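Local coordinates for tyrosine specific protein phosphatase, putative (Trypanosoma brucei, PDB 3M4U), which dephosphorylates the nucleolar protein NOPP44/46 as a protein tyrosine phosphatase that acts as a switch in the trypanosome life cycle, at residues Gln11-Thr14 and Arg15-Tyr18; Pro203-Ala206 and Ala207-Asp210; Leu212-Val215 and Ile216-Val220; Val274-Leu277 and Glu278-Ala281. All coordinates share one frame; numbering follows the deposited sequence.

Contact 1 of 4, residues Gln11-Thr14 and Arg15-Tyr18; sequences QLST and RAQY
With chi1 at 75°, Ser-13 tucks its OG between its own backbone N and carbonyl carbon, and from there the oxygen reaches forward to the amide of Ala-16. The bond from Ala-16 N to Ser-13 OG measures 3.1 Å and is fairly straight, 159° at the hydrogen, a capping bond from the N-cap residue of helix 14-31. The same residue serves the next amide through its backbone, since Gln-17 N donates to Ser-13 O at 2.7 Å. One residue on, Tyr-18 N donates to Thr-14 O at 2.9 Å.

Gln-17 sends its extended chain back over the start of the helix. Its CG lies 3.7 Å from Leu-12 CB, while its OE1 comes to 3.4 Å from Thr-14 CA. The amide end is held from beyond the two segments, where NE2 donates to the carbonyl oxygen of Met-9. Leu-12 also sets its CG against Ala-16 CB at 4.0 Å. Thr-14 and Gln-17 both rest on Leu-298 of the short C-terminal helix 296-299.

Ser-13 thus satisfies two amides of the opening turn, one with its hydroxyl and one with its carbonyl, and the buried Gln-17 ties the preceding loop down upon that turn.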
ATOM      1  N   GLN A  11      17.097 -18.596  14.766  1.00 48.49           N
ATOM      2  CA  GLN A  11      17.694 -19.343  15.880  1.00 53.83           C
ATOM      3  C   GLN A  11      17.348 -18.749  17.249  1.00 53.57           C
ATOM      4  O   GLN A  11      17.513 -19.412  18.277  1.00 52.63           O
ATOM      5  CB  GLN A  11      19.221 -19.426  15.752  1.00 52.53           C
ATOM      6  CG  GLN A  11      19.775 -19.213  14.364  1.00 51.38           C
ATOM      7  CD  GLN A  11      19.264 -20.231  13.392  1.00 58.17           C
ATOM      8  OE1 GLN A  11      18.707 -21.256  13.789  1.00 63.52           O
ATOM      9  NE2 GLN A  11      19.443 -19.961  12.103  1.00 51.41           N
ATOM     10  N   LEU A  12      16.899 -17.497  17.267  1.00 49.91           N
ATOM     11  CA  LEU A  12      16.507 -16.845  18.517  1.00 51.79           C
ATOM     12  C   LEU A  12      15.290 -17.549  19.127  1.00 56.40           C
ATOM     13  O   LEU A  12      14.451 -18.109  18.404  1.00 53.35           O
ATOM     14  CB  LEU A  12      16.192 -15.353  18.290  1.00 48.53           C
ATOM     15  CG  LEU A  12      17.212 -14.233  18.561  1.00 48.23           C
ATOM     16  CD1 LEU A  12      18.598 -14.722  18.996  1.00 48.39           C
ATOM     17  CD2 LEU A  12      17.327 -13.325  17.352  1.00 49.49           C
ATOM     18  N   SER A  13      15.201 -17.528  20.457  1.00 52.28           N
ATOM     19  CA  SER A  13      14.041 -18.076  21.137  1.00 49.29           C
ATOM     20  C   SER A  13      12.880 -17.140  20.854  1.00 55.42           C
ATOM     21  O   SER A  13      13.080 -15.941  20.636  1.00 50.87           O
ATOM     22  CB  SER A  13      14.279 -18.147  22.636  1.00 50.83           C
ATOM     23  OG  SER A  13      14.188 -16.851  23.210  1.00 55.85           O
ATOM     24  N   THR A  14      11.664 -17.676  20.854  1.00 53.79           N
ATOM     25  CA  THR A  14      10.506 -16.836  20.588  1.00 56.63           C
ATOM     26  C   THR A  14      10.544 -15.529  21.390  1.00 54.56           C
ATOM     27  O   THR A  14      10.417 -14.445  20.815  1.00 54.29           O
ATOM     28  CB  THR A  14       9.192 -17.583  20.805  1.00 51.25           C
ATOM     29  OG1 THR A  14       9.086 -18.619  19.820  1.00 52.64           O
ATOM     30  CG2 THR A  14       8.023 -16.634  20.649  1.00 51.90           C
ATOM     31  N   ARG A  15      10.746 -15.636  22.703  1.00 53.06           N
ATOM     32  CA  ARG A  15      10.838 -14.461  23.565  1.00 53.21           C
ATOM     33  C   ARG A  15      11.882 -13.465  23.061  1.00 55.06           C
ATOM     34  O   ARG A  15      11.629 -12.254  23.005  1.00 52.46           O
ATOM     35  CB  ARG A  15      11.135 -14.861  25.017  1.00 60.14           C
ATOM     36  CG  ARG A  15       9.916 -15.365  25.805  1.00 68.05           C
ATOM     37  CD  ARG A  15      10.203 -15.523  27.317  1.00 78.91           C
ATOM     38  NE  ARG A  15      10.336 -14.244  28.031  1.00 87.82           N
ATOM     39  CZ  ARG A  15      10.467 -14.122  29.356  1.00 84.65           C
ATOM     40  NH1 ARG A  15      10.484 -15.208  30.126  1.00 83.09           N
ATOM     41  NH2 ARG A  15      10.579 -12.916  29.918  1.00 65.26           N
ATOM     42  N   ALA A  16      13.054 -13.978  22.690  1.00 55.35           N
ATOM     43  CA  ALA A  16      14.133 -13.130  22.190  1.00 52.92           C
ATOM     44  C   ALA A  16      13.778 -12.517  20.835  1.00 51.02           C
ATOM     45  O   ALA A  16      14.132 -11.372  20.564  1.00 50.22           O
ATOM     46  CB  ALA A  16      15.453 -13.900  22.119  1.00 43.22           C
ATOM     47  N   GLN A  17      13.074 -13.275  19.994  1.00 50.02           N
ATOM     48  CA  GLN A  17      12.594 -12.753  18.713  1.00 51.67           C
ATOM     49  C   GLN A  17      11.702 -11.541  18.923  1.00 53.40           C
ATOM     50  O   GLN A  17      11.916 -10.472  18.330  1.00 49.96           O
ATOM     51  CB  GLN A  17      11.802 -13.817  17.958  1.00 48.90           C
ATOM     52  CG  GLN A  17      12.660 -14.895  17.330  1.00 48.17           C
ATOM     53  CD  GLN A  17      11.828 -16.063  16.822  1.00 49.44           C
ATOM     54  OE1 GLN A  17      10.699 -16.273  17.273  1.00 47.21           O
ATOM     55  NE2 GLN A  17      12.384 -16.829  15.883  1.00 42.77           N
ATOM     56  N   TYR A  18      10.691 -11.712  19.766  1.00 49.14           N
ATOM     57  CA  TYR A  18       9.773 -10.626  20.050  1.00 51.64           C
ATOM     58  C   TYR A  18      10.553  -9.414  20.584  1.00 56.64           C
ATOM     59  O   TYR A  18      10.522  -8.314  19.997  1.00 53.34           O
ATOM     60  CB  TYR A  18       8.709 -11.087  21.041  1.00 53.88           C
ATOM     61  CG  TYR A  18       7.758  -9.995  21.447  1.00 60.49           C
ATOM     62  CD1 TYR A  18       6.514  -9.868  20.838  1.00 57.92           C
ATOM     63  CD2 TYR A  18       8.113  -9.071  22.431  1.00 62.13           C
ATOM     64  CE1 TYR A  18       5.641  -8.860  21.203  1.00 60.48           C
ATOM     65  CE2 TYR A  18       7.248  -8.055  22.803  1.00 63.41           C
ATOM     66  CZ  TYR A  18       6.012  -7.955  22.185  1.00 67.68           C
ATOM     67  OH  TYR A  18       5.144  -6.949  22.554  1.00 73.50           O
TER

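Contact 2 of 4, residues Pro203-Ala206 and Ala207-Asp210; sequences PESA and ASFD
The ring of Pro-203 and the ring of Phe-209 meet at a slant, CG of the proline standing 3.7 Å from CD1 of the phenylalanine. A chi1 of -163°, with CG anti to the backbone N, carries the phenyl ring out from the helix to where the proline CG meets it. Both residues contact Trp-197, whose ring stands roughly perpendicular to that of Phe-209. Trp-197 and Pro-198 lie in the loop before helix 206-217, which by its Trp-Pro-Asp sequence corresponds to the WPD loop of classical tyrosine phosphatases. Val-282 of helix 277-290 touches both Pro-203 and Phe-209, and Leu-239 and Ala-242 of helix 234-250 also pack on the buried Phe-209.

The serines form the polar half of the contact. Ser-205, the N-cap residue of helix 206-217, points its OG at the hydroxyl of Ser-208 and donates to it over 2.9 Å. Ser-205 OG also comes to 3.0 Å from Ser-208 N.

Backbone bonds complete the first turn. Phe-209 N reaches Ser-205 O at 3.3 Å, and Asp-210 N reaches Ala-206 O at 2.9 Å. Asp-210 folds its carboxylate beside that same carbonyl, CG being 3.2 Å from Ala-206 O, and has a long, weak ion pair with Arg-290.

Chemically, the helix start is secured twice: a chain of two hydrogen bonds runs from Ser-205 OG through Ser-208 OG to Leu-170 O in a neighbouring loop, while the proline and phenylalanine rings bury apolar surface beside it.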
ATOM      1  N   PRO A 203      -3.128  -8.937   8.814  1.00 27.19           N
ATOM      2  CA  PRO A 203      -3.967  -9.755   7.942  1.00 30.07           C
ATOM      3  C   PRO A 203      -4.655 -10.864   8.722  1.00 31.57           C
ATOM      4  O   PRO A 203      -4.036 -11.457   9.615  1.00 31.43           O
ATOM      5  CB  PRO A 203      -2.961 -10.341   6.947  1.00 32.73           C
ATOM      6  CG  PRO A 203      -1.870  -9.335   6.889  1.00 30.03           C
ATOM      7  CD  PRO A 203      -1.746  -8.843   8.306  1.00 32.73           C
ATOM      8  N   GLU A 204      -5.917 -11.123   8.382  1.00 29.59           N
ATOM      9  CA  GLU A 204      -6.746 -12.106   9.076  1.00 35.78           C
ATOM     10  C   GLU A 204      -6.545 -13.541   8.580  1.00 40.66           C
ATOM     11  O   GLU A 204      -7.172 -14.473   9.089  1.00 44.28           O
ATOM     12  CB  GLU A 204      -8.227 -11.711   9.007  1.00 30.28           C
ATOM     13  CG  GLU A 204      -8.585 -10.590   9.978  1.00 34.54           C
ATOM     14  CD  GLU A 204      -9.959  -9.962   9.727  1.00 37.67           C
ATOM     15  OE1 GLU A 204     -10.318  -9.014  10.472  1.00 38.69           O
ATOM     16  OE2 GLU A 204     -10.686 -10.418   8.809  1.00 35.23           O
ATOM     17  N   SER A 205      -5.675 -13.714   7.587  1.00 39.94           N
ATOM     18  CA  SER A 205      -5.324 -15.043   7.083  1.00 37.79           C
ATOM     19  C   SER A 205      -4.037 -14.979   6.268  1.00 40.85           C
ATOM     20  O   SER A 205      -3.872 -14.107   5.389  1.00 37.94           O
ATOM     21  CB  SER A 205      -6.460 -15.630   6.238  1.00 39.69           C
ATOM     22  OG  SER A 205      -6.190 -15.568   4.845  1.00 34.47           O
ATOM     23  N   ALA A 206      -3.129 -15.908   6.554  1.00 33.79           N
ATOM     24  CA  ALA A 206      -1.864 -15.971   5.835  1.00 37.26           C
ATOM     25  C   ALA A 206      -2.062 -16.152   4.328  1.00 39.93           C
ATOM     26  O   ALA A 206      -1.272 -15.623   3.517  1.00 37.19           O
ATOM     27  CB  ALA A 206      -0.996 -17.084   6.384  1.00 36.19           C
ATOM     28  N   ALA A 207      -3.105 -16.905   3.972  1.00 31.33           N
ATOM     29  CA  ALA A 207      -3.362 -17.272   2.585  1.00 34.91           C
ATOM     30  C   ALA A 207      -3.773 -16.052   1.762  1.00 34.52           C
ATOM     31  O   ALA A 207      -3.364 -15.912   0.605  1.00 33.83           O
ATOM     32  CB  ALA A 207      -4.431 -18.392   2.497  1.00 29.85           C
ATOM     33  N   SER A 208      -4.587 -15.181   2.358  1.00 33.06           N
ATOM     34  CA  SER A 208      -4.919 -13.898   1.734  1.00 34.28           C
ATOM     35  C   SER A 208      -3.641 -13.084   1.490  1.00 32.15           C
ATOM     36  O   SER A 208      -3.387 -12.609   0.376  1.00 32.35           O
ATOM     37  CB  SER A 208      -5.890 -13.104   2.606  1.00 34.12           C
ATOM     38  OG  SER A 208      -7.128 -13.781   2.743  1.00 38.80           O
ATOM     39  N   PHE A 209      -2.826 -12.953   2.531  1.00 33.57           N
ATOM     40  CA  PHE A 209      -1.601 -12.173   2.440  1.00 32.66           C
ATOM     41  C   PHE A 209      -0.726 -12.697   1.314  1.00 35.75           C
ATOM     42  O   PHE A 209      -0.172 -11.924   0.527  1.00 35.83           O
ATOM     43  CB  PHE A 209      -0.844 -12.204   3.765  1.00 35.41           C
ATOM     44  CG  PHE A 209       0.200 -11.130   3.889  1.00 39.35           C
ATOM     45  CD1 PHE A 209      -0.129  -9.793   3.664  1.00 34.49           C
ATOM     46  CD2 PHE A 209       1.511 -11.450   4.239  1.00 37.32           C
ATOM     47  CE1 PHE A 209       0.837  -8.788   3.778  1.00 33.45           C
ATOM     48  CE2 PHE A 209       2.482 -10.448   4.354  1.00 36.08           C
ATOM     49  CZ  PHE A 209       2.137  -9.112   4.120  1.00 32.99           C
ATOM     50  N   ASP A 210      -0.619 -14.021   1.244  1.00 36.04           N
ATOM     51  CA  ASP A 210       0.181 -14.687   0.227  1.00 36.81           C
ATOM     52  C   ASP A 210      -0.390 -14.499  -1.169  1.00 34.49           C
ATOM     53  O   ASP A 210       0.354 -14.330  -2.127  1.00 35.61           O
ATOM     54  CB  ASP A 210       0.294 -16.180   0.528  1.00 36.87           C
ATOM     55  CG  ASP A 210       1.218 -16.472   1.687  1.00 45.62           C
ATOM     56  OD1 ASP A 210       1.908 -15.531   2.158  1.00 46.50           O
ATOM     57  OD2 ASP A 210       1.257 -17.649   2.124  1.00 45.99           O
TER

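Contact 3 of 4, residues Leu212-Val215 and Ile216-Val220; sequences LLSV and IKNCV
Asn-218 folds its side chain back over the last turn of helix 206-217, bringing CB to 3.3 Å from Ser-214 O. Its amide end lies beside the serine hydroxyl, ND2 being 3.3 Å from Ser-214 OG, but the angle is too poor for a hydrogen bond and the two groups are simply neighbours. The firm link between these residues is in the backbone, where Asn-218 N donates to Ser-214 O at 2.9 Å. Asn-218 CG is anti to the carbonyl carbon (chi1 -65°), which keeps the carboxamide close to that occupied carbonyl.

Two earlier bonds of the same kind hold the turn: Ile-216 N to Leu-212 O at 2.9 Å, and Lys-217 N to Leu-213 O at 3.0 Å. Ile-216 also runs its CG1 branch alongside the previous turn, 3.6 Å from Leu-212 O. After Asn-218 leaves helical geometry, Cys-219 N donates to Ile-216 O at 3.3 Å.

Farther out, two sides of the helix are covered. Leu-213 and Ile-216 pack on Leu-239 and Tyr-243 of helix 234-250. Leu-212 meets Ile-172, Val-192 and Tyr-194 on strands 172-180 and 187-194, and Val-215 and Cys-219 share Leu-117 of strand 117-120.

This is the C-terminal end of an amphipathic helix laid between the mixed sheet and a neighbouring helix, in the alpha/beta fold of the classical tyrosine phosphatases, before the chain enters strand 225-228.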
ATOM      1  N   LEU A 212      -1.995 -11.910  -2.146  1.00 29.69           N
ATOM      2  CA  LEU A 212      -1.666 -10.538  -2.522  1.00 32.65           C
ATOM      3  C   LEU A 212      -0.242 -10.455  -3.039  1.00 32.06           C
ATOM      4  O   LEU A 212       0.017  -9.877  -4.099  1.00 32.31           O
ATOM      5  CB  LEU A 212      -1.851  -9.570  -1.354  1.00 31.08           C
ATOM      6  CG  LEU A 212      -3.287  -9.392  -0.865  1.00 35.04           C
ATOM      7  CD1 LEU A 212      -3.318  -8.548   0.409  1.00 30.71           C
ATOM      8  CD2 LEU A 212      -4.156  -8.776  -1.981  1.00 31.60           C
ATOM      9  N   LEU A 213       0.682 -11.029  -2.280  1.00 31.72           N
ATOM     10  CA  LEU A 213       2.086 -10.999  -2.657  1.00 33.71           C
ATOM     11  C   LEU A 213       2.249 -11.645  -4.009  1.00 33.94           C
ATOM     12  O   LEU A 213       3.034 -11.183  -4.829  1.00 39.01           O
ATOM     13  CB  LEU A 213       2.923 -11.722  -1.610  1.00 29.32           C
ATOM     14  CG  LEU A 213       3.010 -10.929  -0.311  1.00 31.94           C
ATOM     15  CD1 LEU A 213       3.378 -11.812   0.888  1.00 33.89           C
ATOM     16  CD2 LEU A 213       3.987  -9.746  -0.465  1.00 31.55           C
ATOM     17  N   SER A 214       1.479 -12.703  -4.248  1.00 33.98           N
ATOM     18  CA  SER A 214       1.556 -13.446  -5.503  1.00 38.08           C
ATOM     19  C   SER A 214       1.029 -12.601  -6.666  1.00 39.07           C
ATOM     20  O   SER A 214       1.604 -12.574  -7.761  1.00 37.56           O
ATOM     21  CB  SER A 214       0.793 -14.780  -5.385  1.00 39.71           C
ATOM     22  OG  SER A 214       0.451 -15.295  -6.669  1.00 46.15           O
ATOM     23  N   VAL A 215      -0.075 -11.908  -6.420  1.00 36.02           N
ATOM     24  CA  VAL A 215      -0.633 -11.008  -7.410  1.00 32.33           C
ATOM     25  C   VAL A 215       0.338  -9.886  -7.769  1.00 37.84           C
ATOM     26  O   VAL A 215       0.412  -9.465  -8.923  1.00 39.02           O
ATOM     27  CB  VAL A 215      -1.928 -10.388  -6.908  1.00 36.17           C
ATOM     28  CG1 VAL A 215      -2.260  -9.124  -7.715  1.00 30.04           C
ATOM     29  CG2 VAL A 215      -3.047 -11.411  -6.963  1.00 31.59           C
ATOM     30  N   ILE A 216       1.096  -9.397  -6.796  1.00 35.39           N
ATOM     31  CA  ILE A 216       2.087  -8.369  -7.120  1.00 43.28           C
ATOM     32  C   ILE A 216       3.249  -8.935  -7.949  1.00 42.91           C
ATOM     33  O   ILE A 216       3.635  -8.362  -8.963  1.00 40.51           O
ATOM     34  CB  ILE A 216       2.623  -7.651  -5.863  1.00 40.37           C
ATOM     35  CG1 ILE A 216       1.504  -6.844  -5.204  1.00 38.18           C
ATOM     36  CG2 ILE A 216       3.780  -6.733  -6.226  1.00 38.47           C
ATOM     37  CD1 ILE A 216       1.899  -6.240  -3.885  1.00 37.71           C
ATOM     38  N   LYS A 217       3.790 -10.067  -7.508  1.00 42.60           N
ATOM     39  CA  LYS A 217       4.943 -10.681  -8.155  1.00 47.14           C
ATOM     40  C   LYS A 217       4.652 -11.101  -9.592  1.00 50.11           C
ATOM     41  O   LYS A 217       5.504 -10.957 -10.475  1.00 49.65           O
ATOM     42  CB  LYS A 217       5.432 -11.879  -7.334  1.00 49.11           C
ATOM     43  CG  LYS A 217       6.541 -12.670  -7.990  1.00 53.82           C
ATOM     44  CD  LYS A 217       7.244 -13.591  -6.990  1.00 63.11           C
ATOM     45  CE  LYS A 217       8.054 -14.672  -7.708  1.00 65.11           C
ATOM     46  NZ  LYS A 217       8.831 -14.119  -8.864  1.00 60.98           N
ATOM     47  N   ASN A 218       3.439 -11.595  -9.824  1.00 47.19           N
ATOM     48  CA  ASN A 218       3.051 -12.102 -11.137  1.00 44.48           C
ATOM     49  C   ASN A 218       2.466 -11.048 -12.092  1.00 52.08           C
ATOM     50  O   ASN A 218       1.950 -11.377 -13.171  1.00 49.71           O
ATOM     51  CB  ASN A 218       2.087 -13.276 -10.972  1.00 43.63           C
ATOM     52  CG  ASN A 218       2.745 -14.474 -10.289  1.00 52.82           C
ATOM     53  OD1 ASN A 218       3.969 -14.628 -10.326  1.00 54.93           O
ATOM     54  ND2 ASN A 218       1.935 -15.319  -9.653  1.00 52.24           N
ATOM     55  N   CYS A 219       2.559  -9.780 -11.699  1.00 52.18           N
ATOM     56  CA  CYS A 219       2.067  -8.680 -12.528  1.00 52.44           C
ATOM     57  C   CYS A 219       3.097  -8.241 -13.567  1.00 53.90           C
ATOM     58  O   CYS A 219       4.197  -7.813 -13.216  1.00 54.33           O
ATOM     59  CB  CYS A 219       1.697  -7.479 -11.651  1.00 46.00           C
ATOM     60  SG  CYS A 219       1.118  -6.031 -12.585  1.00 52.57           S
ATOM     61  N   VAL A 220       2.750  -8.328 -14.843  1.00 51.59           N
ATOM     62  CA  VAL A 220       3.614  -7.724 -15.854  1.00 55.65           C
ATOM     63  C   VAL A 220       3.224  -6.267 -16.078  1.00 51.10           C
ATOM     64  O   VAL A 220       2.075  -5.965 -16.433  1.00 51.52           O
ATOM     65  CB  VAL A 220       3.592  -8.487 -17.182  1.00 60.58           C
ATOM     66  CG1 VAL A 220       4.325  -9.818 -17.029  1.00 54.91           C
ATOM     67  CG2 VAL A 220       2.155  -8.686 -17.654  1.00 63.71           C
TER

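Contact 4 of 4, residues Val274-Leu277 and Glu278-Ala281; sequences VQRL and EQYA
The loop leading into helix 277-290 is probably the Q-loop of classical tyrosine phosphatases, Gln-275 and Gln-279 matching its two glutamines by sequence. Gln-279 reaches back from the helix to the backbone of Gln-275 and Arg-276. Its OE1 accepts from Gln-275 N at 3.0 Å, almost in line with the side-chain C=O, and from Arg-276 N in a weaker bond of 3.4 Å. Gln-279 spans this gap because its CG is anti to the carbonyl carbon (chi1 -66°) and the rest is extended.

Arg-276 occupies the N-cap position, and its carbonyl oxygen receives Tyr-280 N at 3.0 Å together with a weak, bent bond from Gln-279 N. Ala-281 N continues the series to Leu-277 O at 2.8 Å. Glu-278, bent at chi2, curls back so that OE1 rests 3.6 Å from Arg-276 CB.

Val-274 sets CG1 against the first turn, 3.7 Å from Tyr-280 N. Tyr-280 itself swings away to helix 14-31, where its hydroxyl bonds to Glu-24 and its ring meets Phe-25. The side chain of Gln-275 is about 4 Å from a bound phosphate ion, probably from the crystallisation liquor, which is consistent with a place beside the phosphate pocket of this family.

The buried carboxamide of Gln-279 thus bonds one loop amide firmly and a second weakly, and reaches the carbonyl of Gly-201 with NE2, which should hold the backbone of Gln-275 in a set position relative to the helix.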
ATOM      1  N   VAL A 274       4.694   1.284   7.868  1.00 29.99           N
ATOM      2  CA  VAL A 274       4.639   0.280   8.941  1.00 36.62           C
ATOM      3  C   VAL A 274       4.421   0.926  10.311  1.00 34.20           C
ATOM      4  O   VAL A 274       5.353   1.479  10.902  1.00 34.16           O
ATOM      5  CB  VAL A 274       5.881  -0.632   8.994  1.00 31.05           C
ATOM      6  CG1 VAL A 274       5.594  -1.803   9.907  1.00 27.82           C
ATOM      7  CG2 VAL A 274       6.241  -1.120   7.599  1.00 28.14           C
ATOM      8  N   GLN A 275       3.189   0.852  10.807  1.00 34.54           N
ATOM      9  CA  GLN A 275       2.781   1.666  11.956  1.00 38.75           C
ATOM     10  C   GLN A 275       2.929   0.976  13.291  1.00 38.26           C
ATOM     11  O   GLN A 275       3.110   1.638  14.300  1.00 41.51           O
ATOM     12  CB  GLN A 275       1.331   2.128  11.822  1.00 34.28           C
ATOM     13  CG  GLN A 275       1.145   3.437  11.087  1.00 41.82           C
ATOM     14  CD  GLN A 275      -0.326   3.805  10.928  1.00 45.88           C
ATOM     15  OE1 GLN A 275      -0.683   4.986  10.863  1.00 43.93           O
ATOM     16  NE2 GLN A 275      -1.188   2.791  10.872  1.00 42.44           N
ATOM     17  N   ARG A 276       2.825  -0.347  13.299  1.00 38.94           N
ATOM     18  CA  ARG A 276       2.762  -1.085  14.554  1.00 38.90           C
ATOM     19  C   ARG A 276       3.778  -2.202  14.595  1.00 40.33           C
ATOM     20  O   ARG A 276       4.138  -2.789  13.562  1.00 37.66           O
ATOM     21  CB  ARG A 276       1.363  -1.666  14.776  1.00 36.38           C
ATOM     22  CG  ARG A 276       0.244  -0.637  14.836  1.00 36.37           C
ATOM     23  CD  ARG A 276       0.246   0.136  16.132  1.00 40.79           C
ATOM     24  NE  ARG A 276      -1.104   0.500  16.563  1.00 44.99           N
ATOM     25  CZ  ARG A 276      -1.674   1.681  16.318  1.00 50.59           C
ATOM     26  NH1 ARG A 276      -1.003   2.619  15.637  1.00 47.61           N
ATOM     27  NH2 ARG A 276      -2.914   1.928  16.749  1.00 36.12           N
ATOM     28  N   LEU A 277       4.224  -2.497  15.810  1.00 40.60           N
ATOM     29  CA  LEU A 277       5.133  -3.602  16.058  1.00 41.75           C
ATOM     30  C   LEU A 277       4.578  -4.855  15.403  1.00 34.35           C
ATOM     31  O   LEU A 277       5.280  -5.554  14.678  1.00 33.36           O
ATOM     32  CB  LEU A 277       5.298  -3.823  17.565  1.00 37.51           C
ATOM     33  CG  LEU A 277       6.096  -5.075  17.952  1.00 42.69           C
ATOM     34  CD1 LEU A 277       7.459  -5.044  17.304  1.00 36.96           C
ATOM     35  CD2 LEU A 277       6.219  -5.215  19.477  1.00 42.58           C
ATOM     36  N   GLU A 278       3.304  -5.112  15.660  1.00 33.46           N
ATOM     37  CA  GLU A 278       2.594  -6.255  15.094  1.00 37.55           C
ATOM     38  C   GLU A 278       2.702  -6.348  13.568  1.00 32.84           C
ATOM     39  O   GLU A 278       2.829  -7.432  13.006  1.00 32.66           O
ATOM     40  CB  GLU A 278       1.123  -6.228  15.524  1.00 31.74           C
ATOM     41  CG  GLU A 278       0.923  -6.511  17.013  1.00 34.89           C
ATOM     42  CD  GLU A 278       1.132  -5.284  17.929  1.00 45.85           C
ATOM     43  OE1 GLU A 278       1.338  -4.143  17.442  1.00 39.37           O
ATOM     44  OE2 GLU A 278       1.081  -5.470  19.164  1.00 57.63           O
ATOM     45  N   GLN A 279       2.666  -5.206  12.902  1.00 36.33           N
ATOM     46  CA  GLN A 279       2.778  -5.197  11.455  1.00 37.32           C
ATOM     47  C   GLN A 279       4.203  -5.528  11.055  1.00 31.90           C
ATOM     48  O   GLN A 279       4.432  -6.292  10.122  1.00 36.04           O
ATOM     49  CB  GLN A 279       2.314  -3.846  10.890  1.00 34.37           C
ATOM     50  CG  GLN A 279       0.832  -3.607  11.122  1.00 34.74           C
ATOM     51  CD  GLN A 279       0.349  -2.244  10.652  1.00 34.10           C
ATOM     52  OE1 GLN A 279       1.125  -1.292  10.561  1.00 35.10           O
ATOM     53  NE2 GLN A 279      -0.948  -2.145  10.372  1.00 27.87           N
ATOM     54  N   TYR A 280       5.153  -4.944  11.772  1.00 33.95           N
ATOM     55  CA  TYR A 280       6.568  -5.213  11.579  1.00 30.58           C
ATOM     56  C   TYR A 280       6.788  -6.702  11.685  1.00 35.10           C
ATOM     57  O   TYR A 280       7.504  -7.291  10.880  1.00 36.46           O
ATOM     58  CB  TYR A 280       7.388  -4.487  12.654  1.00 37.49           C
ATOM     59  CG  TYR A 280       8.898  -4.529  12.463  1.00 41.74           C
ATOM     60  CD1 TYR A 280       9.476  -4.145  11.253  1.00 37.97           C
ATOM     61  CD2 TYR A 280       9.750  -4.927  13.501  1.00 40.60           C
ATOM     62  CE1 TYR A 280      10.842  -4.170  11.068  1.00 41.13           C
ATOM     63  CE2 TYR A 280      11.133  -4.949  13.325  1.00 41.58           C
ATOM     64  CZ  TYR A 280      11.670  -4.571  12.103  1.00 43.83           C
ATOM     65  OH  TYR A 280      13.031  -4.582  11.895  1.00 43.43           O
ATOM     66  N   ALA A 281       6.149  -7.310  12.677  1.00 35.67           N
ATOM     67  CA  ALA A 281       6.258  -8.746  12.910  1.00 36.32           C
ATOM     68  C   ALA A 281       5.796  -9.579  11.708  1.00 38.69           C
ATOM     69  O   ALA A 281       6.430 -10.576  11.350  1.00 33.80           O
ATOM     70  CB  ALA A 281       5.483  -9.131  14.148  1.00 36.71           C
TER

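How the contacts relate
Along the chain the four contacts follow in series, and all are local, three at helix starts and one at a helix end. Contacts 2 and 3 lie toward opposite ends of helix 206-217, their centres about 14 Å apart. Contact 1 is peripheral, its centre about 28 Å from the centre of the chain, yet it touches contact 4: Tyr-18 OH lies 3.7 Å from Leu-277 CD2, so helix 14-31 packs on the start of helix 277-290. Contacts 2 and 4 do not touch, with nearest atoms about 6 Å apart, but helix 277-290 reaches Phe-209 through Val-282. The N-terminal helix is thereby joined to the helical side of the phosphatase fold.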